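PDB 4BAX: glutamine synthetase from Streptomyces coelicolor, which belongs to the glutamine synthetase family, pairing an N-terminal beta-grasp domain with a larger catalytic domain in an assembly of ten chains. Local coordinates for residues Y8-G13 against T47-G52; D56-P61 against E80-D85. All blocks are in the same frame, centred on the assembly; numbering follows the deposited sequence.

Contact 1 (Y8-G13 against T47-G52); sequences YIWIDG and TNQAEG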
# COMPACT_ATOMS: atom_id res chain seq x y z
N TYR A 8 -30.91 -21.76 -18.26
CA TYR A 8 -31.26 -23.10 -17.83
C TYR A 8 -30.45 -23.42 -16.59
O TYR A 8 -29.22 -23.39 -16.61
CB TYR A 8 -30.97 -24.12 -18.92
CG TYR A 8 -32.06 -24.26 -19.96
CD1 TYR A 8 -32.58 -23.13 -20.60
CD2 TYR A 8 -32.54 -25.50 -20.34
CE1 TYR A 8 -33.56 -23.26 -21.58
CE2 TYR A 8 -33.54 -25.63 -21.32
CZ TYR A 8 -34.05 -24.51 -21.94
OH TYR A 8 -35.03 -24.64 -22.92
N ILE A 9 -31.16 -23.70 -15.51
CA ILE A 9 -30.58 -23.92 -14.21
C ILE A 9 -30.88 -25.34 -13.78
O ILE A 9 -32.02 -25.82 -13.94
CB ILE A 9 -31.13 -22.88 -13.17
CG1 ILE A 9 -30.66 -21.47 -13.57
CG2 ILE A 9 -30.71 -23.18 -11.74
CD1 ILE A 9 -31.57 -20.30 -13.08
N TRP A 10 -29.88 -26.03 -13.25
CA TRP A 10 -30.15 -27.37 -12.74
C TRP A 10 -29.29 -27.66 -11.52
O TRP A 10 -28.43 -26.86 -11.17
CB TRP A 10 -30.01 -28.45 -13.83
CG TRP A 10 -28.59 -28.77 -14.25
CD1 TRP A 10 -27.83 -29.81 -13.80
CD2 TRP A 10 -27.79 -28.07 -15.21
NE1 TRP A 10 -26.60 -29.79 -14.42
CE2 TRP A 10 -26.55 -28.74 -15.29
CE3 TRP A 10 -27.99 -26.93 -16.01
CZ2 TRP A 10 -25.52 -28.32 -16.14
CZ3 TRP A 10 -26.96 -26.51 -16.85
CH2 TRP A 10 -25.74 -27.21 -16.91
N ILE A 11 -29.57 -28.79 -10.86
CA ILE A 11 -28.82 -29.25 -9.70
C ILE A 11 -27.99 -30.47 -10.11
O ILE A 11 -28.50 -31.38 -10.76
CB ILE A 11 -29.75 -29.58 -8.54
CG1 ILE A 11 -30.34 -28.29 -7.99
CG2 ILE A 11 -29.02 -30.30 -7.41
CD1 ILE A 11 -31.82 -28.20 -8.17
N ASP A 12 -26.72 -30.48 -9.73
CA ASP A 12 -25.83 -31.56 -10.13
C ASP A 12 -25.85 -32.79 -9.19
O ASP A 12 -26.76 -32.96 -8.37
CB ASP A 12 -24.41 -31.07 -10.44
CG ASP A 12 -23.63 -30.64 -9.21
OD1 ASP A 12 -24.03 -30.98 -8.08
OD2 ASP A 12 -22.62 -29.92 -9.39
N GLY A 13 -24.88 -33.67 -9.38
CA GLY A 13 -24.77 -34.87 -8.58
C GLY A 13 -23.59 -34.83 -7.62
O GLY A 13 -23.12 -35.90 -7.19
N THR A 47 -19.90 -32.37 -14.15
CA THR A 47 -20.82 -31.99 -13.07
C THR A 47 -21.07 -33.04 -11.97
O THR A 47 -22.02 -32.90 -11.21
CB THR A 47 -22.19 -31.49 -13.63
OG1 THR A 47 -22.76 -32.50 -14.47
CG2 THR A 47 -22.00 -30.21 -14.43
N ASN A 48 -20.24 -34.08 -11.91
CA ASN A 48 -20.37 -35.14 -10.89
C ASN A 48 -21.65 -35.96 -11.11
O ASN A 48 -22.15 -36.64 -10.21
CB ASN A 48 -20.32 -34.54 -9.48
CG ASN A 48 -18.96 -33.93 -9.15
OD1 ASN A 48 -17.92 -34.44 -9.58
ND2 ASN A 48 -18.96 -32.79 -8.47
N GLN A 49 -22.16 -35.85 -12.33
CA GLN A 49 -23.31 -36.60 -12.82
C GLN A 49 -22.81 -37.59 -13.84
O GLN A 49 -23.54 -38.11 -14.69
CB GLN A 49 -24.32 -35.63 -13.39
CG GLN A 49 -25.01 -34.85 -12.29
CD GLN A 49 -25.79 -33.68 -12.81
OE1 GLN A 49 -25.32 -32.97 -13.69
NE2 GLN A 49 -26.99 -33.49 -12.29
N ALA A 50 -21.50 -37.80 -13.76
CA ALA A 50 -20.82 -38.90 -14.40
C ALA A 50 -19.49 -39.04 -13.66
O ALA A 50 -19.34 -39.93 -12.82
CB ALA A 50 -20.57 -38.59 -15.87
N GLU A 51 -18.57 -38.11 -13.92
CA GLU A 51 -17.13 -38.25 -13.62
C GLU A 51 -16.65 -39.58 -14.24
O GLU A 51 -15.79 -40.28 -13.69
CB GLU A 51 -16.83 -38.15 -12.10
CG GLU A 51 -17.10 -36.79 -11.40
CD GLU A 51 -16.31 -35.61 -11.97
OE1 GLU A 51 -15.21 -35.83 -12.51
OE2 GLU A 51 -16.79 -34.47 -11.89
N GLY A 52 -17.22 -39.87 -15.41
CA GLY A 52 -17.06 -41.13 -16.12
C GLY A 52 -17.16 -40.96 -17.64
O GLY A 52 -17.05 -39.84 -18.14
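Strand 3-11 runs out at Ile11, and just beyond it the backbone meets the loop 47-52, with Gly13 and Gln49 4.8 Å apart between CA atoms. One long, weak backbone bond spans the gap, from Gly13 N to Thr47 O at 3.5 Å. Gln49 carries the largest share of the buried area. Its chain, extended beyond CG, runs back along the strand end, so that CG comes up to Gly13 N and the amide lies beside CA of Asp12. The amide plane is turned only 3° from the Trp10 ring, and Gln49 OE1 sits at the ring edge, taking a weak bond from Trp10 NE1 at 3.5 Å. Thr47 OG1 lies on an in-plane lone pair of Gln49 OE1 at 2.7 Å, its hydroxyl shared with Gly44 O, and Gln49 NE2 bonds to Ser91 OG. In the beta-grasp domain this packs the loop between strands 40-43 and 56-66 against the end of strand 3-11, which lies between 20-28 and 75-82; Phe42 stacks on Trp10. Asp12 points CB at Thr47 O, and its chi1 of 72° sets the carboxylate, salt-bridged to Arg21 and bonded to Lys19 N. Cys142 and Tyr141 of the second subunit pack against Trp10 and Thr47.

Contact 2 (D56-P61 against E80-D85); sequences DCVLKP and EVLDTD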
# COMPACT_ATOMS: atom_id res chain seq x y z
N ASP A 56 -24.38 -38.60 -20.55
CA ASP A 56 -24.75 -37.43 -21.30
C ASP A 56 -26.10 -37.21 -20.70
O ASP A 56 -26.84 -38.17 -20.47
CB ASP A 56 -24.91 -37.78 -22.77
CG ASP A 56 -23.61 -38.15 -23.42
OD1 ASP A 56 -22.56 -37.67 -22.93
OD2 ASP A 56 -23.63 -38.91 -24.41
N CYS A 57 -26.44 -35.96 -20.43
CA CYS A 57 -27.61 -35.70 -19.63
C CYS A 57 -28.61 -34.84 -20.38
O CYS A 57 -28.27 -34.16 -21.35
CB CYS A 57 -27.21 -35.05 -18.31
SG CYS A 57 -26.10 -36.06 -17.31
N VAL A 58 -29.87 -34.93 -19.95
CA VAL A 58 -30.95 -34.21 -20.58
C VAL A 58 -31.54 -33.22 -19.55
O VAL A 58 -31.77 -33.57 -18.38
CB VAL A 58 -32.04 -35.19 -21.07
CG1 VAL A 58 -33.29 -34.44 -21.45
CG2 VAL A 58 -31.51 -36.02 -22.26
N LEU A 59 -31.78 -31.99 -20.01
CA LEU A 59 -32.40 -30.96 -19.22
C LEU A 59 -33.87 -30.84 -19.58
O LEU A 59 -34.20 -30.64 -20.78
CB LEU A 59 -31.69 -29.63 -19.47
CG LEU A 59 -30.28 -29.62 -18.87
CD1 LEU A 59 -29.47 -28.35 -19.22
CD2 LEU A 59 -30.33 -29.85 -17.35
N LYS A 60 -34.74 -31.03 -18.60
CA LYS A 60 -36.15 -30.91 -18.84
C LYS A 60 -36.73 -29.80 -17.95
O LYS A 60 -36.71 -29.94 -16.73
CB LYS A 60 -36.85 -32.23 -18.54
CG LYS A 60 -38.31 -32.24 -18.84
CD LYS A 60 -38.89 -33.54 -18.29
CE LYS A 60 -40.38 -33.63 -18.52
NZ LYS A 60 -40.62 -33.52 -19.99
N PRO A 61 -37.24 -28.72 -18.56
CA PRO A 61 -37.82 -27.57 -17.84
C PRO A 61 -38.96 -28.01 -16.92
O PRO A 61 -39.79 -28.83 -17.34
CB PRO A 61 -38.37 -26.68 -18.97
CG PRO A 61 -37.58 -27.06 -20.19
CD PRO A 61 -37.07 -28.45 -20.00
N GLU A 80 -35.07 -30.45 -14.54
CA GLU A 80 -34.68 -31.66 -13.85
C GLU A 80 -33.79 -32.40 -14.82
O GLU A 80 -33.85 -32.17 -16.04
CB GLU A 80 -35.90 -32.50 -13.42
CG GLU A 80 -36.68 -33.10 -14.59
CD GLU A 80 -37.86 -33.95 -14.13
OE1 GLU A 80 -37.98 -34.16 -12.90
OE2 GLU A 80 -38.66 -34.41 -14.99
N VAL A 81 -32.99 -33.32 -14.28
CA VAL A 81 -31.97 -33.98 -15.09
C VAL A 81 -32.45 -35.40 -15.40
O VAL A 81 -32.87 -36.15 -14.52
CB VAL A 81 -30.60 -34.01 -14.37
CG1 VAL A 81 -29.53 -34.65 -15.24
CG2 VAL A 81 -30.18 -32.59 -14.00
N LEU A 82 -32.36 -35.74 -16.68
CA LEU A 82 -32.80 -37.05 -17.13
C LEU A 82 -31.68 -37.78 -17.82
O LEU A 82 -30.78 -37.15 -18.39
CB LEU A 82 -33.96 -36.91 -18.11
CG LEU A 82 -35.12 -36.04 -17.63
CD1 LEU A 82 -36.19 -36.08 -18.71
CD2 LEU A 82 -35.66 -36.47 -16.27
N ASP A 83 -31.80 -39.11 -17.83
CA ASP A 83 -30.93 -39.96 -18.62
C ASP A 83 -31.39 -39.79 -20.06
O ASP A 83 -32.46 -39.24 -20.30
CB ASP A 83 -31.08 -41.42 -18.17
CG ASP A 83 -30.22 -41.77 -16.93
OD1 ASP A 83 -29.10 -41.24 -16.80
OD2 ASP A 83 -30.67 -42.60 -16.10
N THR A 84 -30.60 -40.31 -21.01
CA THR A 84 -30.91 -40.19 -22.44
C THR A 84 -32.23 -40.89 -22.84
O THR A 84 -32.84 -40.56 -23.85
CB THR A 84 -29.75 -40.73 -23.32
OG1 THR A 84 -29.42 -42.06 -22.90
CG2 THR A 84 -28.52 -39.86 -23.15
N ASP A 85 -32.66 -41.83 -22.01
CA ASP A 85 -33.92 -42.54 -22.22
C ASP A 85 -35.08 -41.77 -21.57
O ASP A 85 -36.16 -42.31 -21.36
CB ASP A 85 -33.84 -43.98 -21.69
CG ASP A 85 -33.60 -44.05 -20.18
OD1 ASP A 85 -33.51 -42.98 -19.51
OD2 ASP A 85 -33.44 -45.17 -19.65
O HOH W 1 -28.21 -41.30 -19.90
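Strands 56-66 and 75-82 form an antiparallel beta hairpin within the five-stranded sheet of the beta-grasp domain; the axes of segments 56-61 and 80-82 come within 4.7 Å of each other. Four backbone hydrogen bonds make the ladder, two in each of the hydrogen-bonded pairs Val58-Leu82 and Lys60-Glu80, with the non-hydrogen-bonded pair Leu59-Val81 between them. Lys60 N reaches Glu80 O nearly along the C=O axis, whereas Glu80 N comes to Lys60 O from above the carbonyl plane. Apolar contacts divide between the faces. Val58 and Leu82 meet CB to CB at 3.9 Å, and CD1 of Leu82 crosses obliquely to touch CD of Lys60. On the other face Val81 splits its branches, CG1 against Cys57 CB and CG2 toward Leu59 CD2. Among the charged groups, Lys60 (CG anti to N, chi1 -176°) runs extended beside Glu80 and lays its CD 3.4 Å from Glu80 OE2. With the bend at chi4 (58°), Lys60 NZ stands 5.4 Å from Glu80 OE2, so the charges probably attract only at a distance; Glu80 OE1 bonds to Asn92. Asp56 forms a salt bridge with Arg294 of the second subunit. Past the ladder, a water accepts from Thr84 N at 2.8 Å and donates to Asp83 OD1 and, weakly, to Asp56 O at 3.5 Å.

How the contacts relate
Both contacts reach the same beta-grasp sheet, in which strands 3-11 and 75-82 are neighbours, and their centres lie 10 Å apart. They touch chiefly at Val81 CG2, which meets Trp10 CD1 at 3.6 Å as well as Gln49 NE2 and Ile11 O, and at Leu59, whose CD2 lies 3.7 Å from Trp10 CG, so the apolar face of contact 2 continues into contact 1. Each is partly buried and each reaches the second subunit. Their chemistry differs with their place: contact 1 ties a loop to a strand end through a side-chain amide and weak bonds, whereas contact 2 joins two strands by a regular backbone ladder, with Lys60 exposed at its margin and the Val81 and Leu59 face buried.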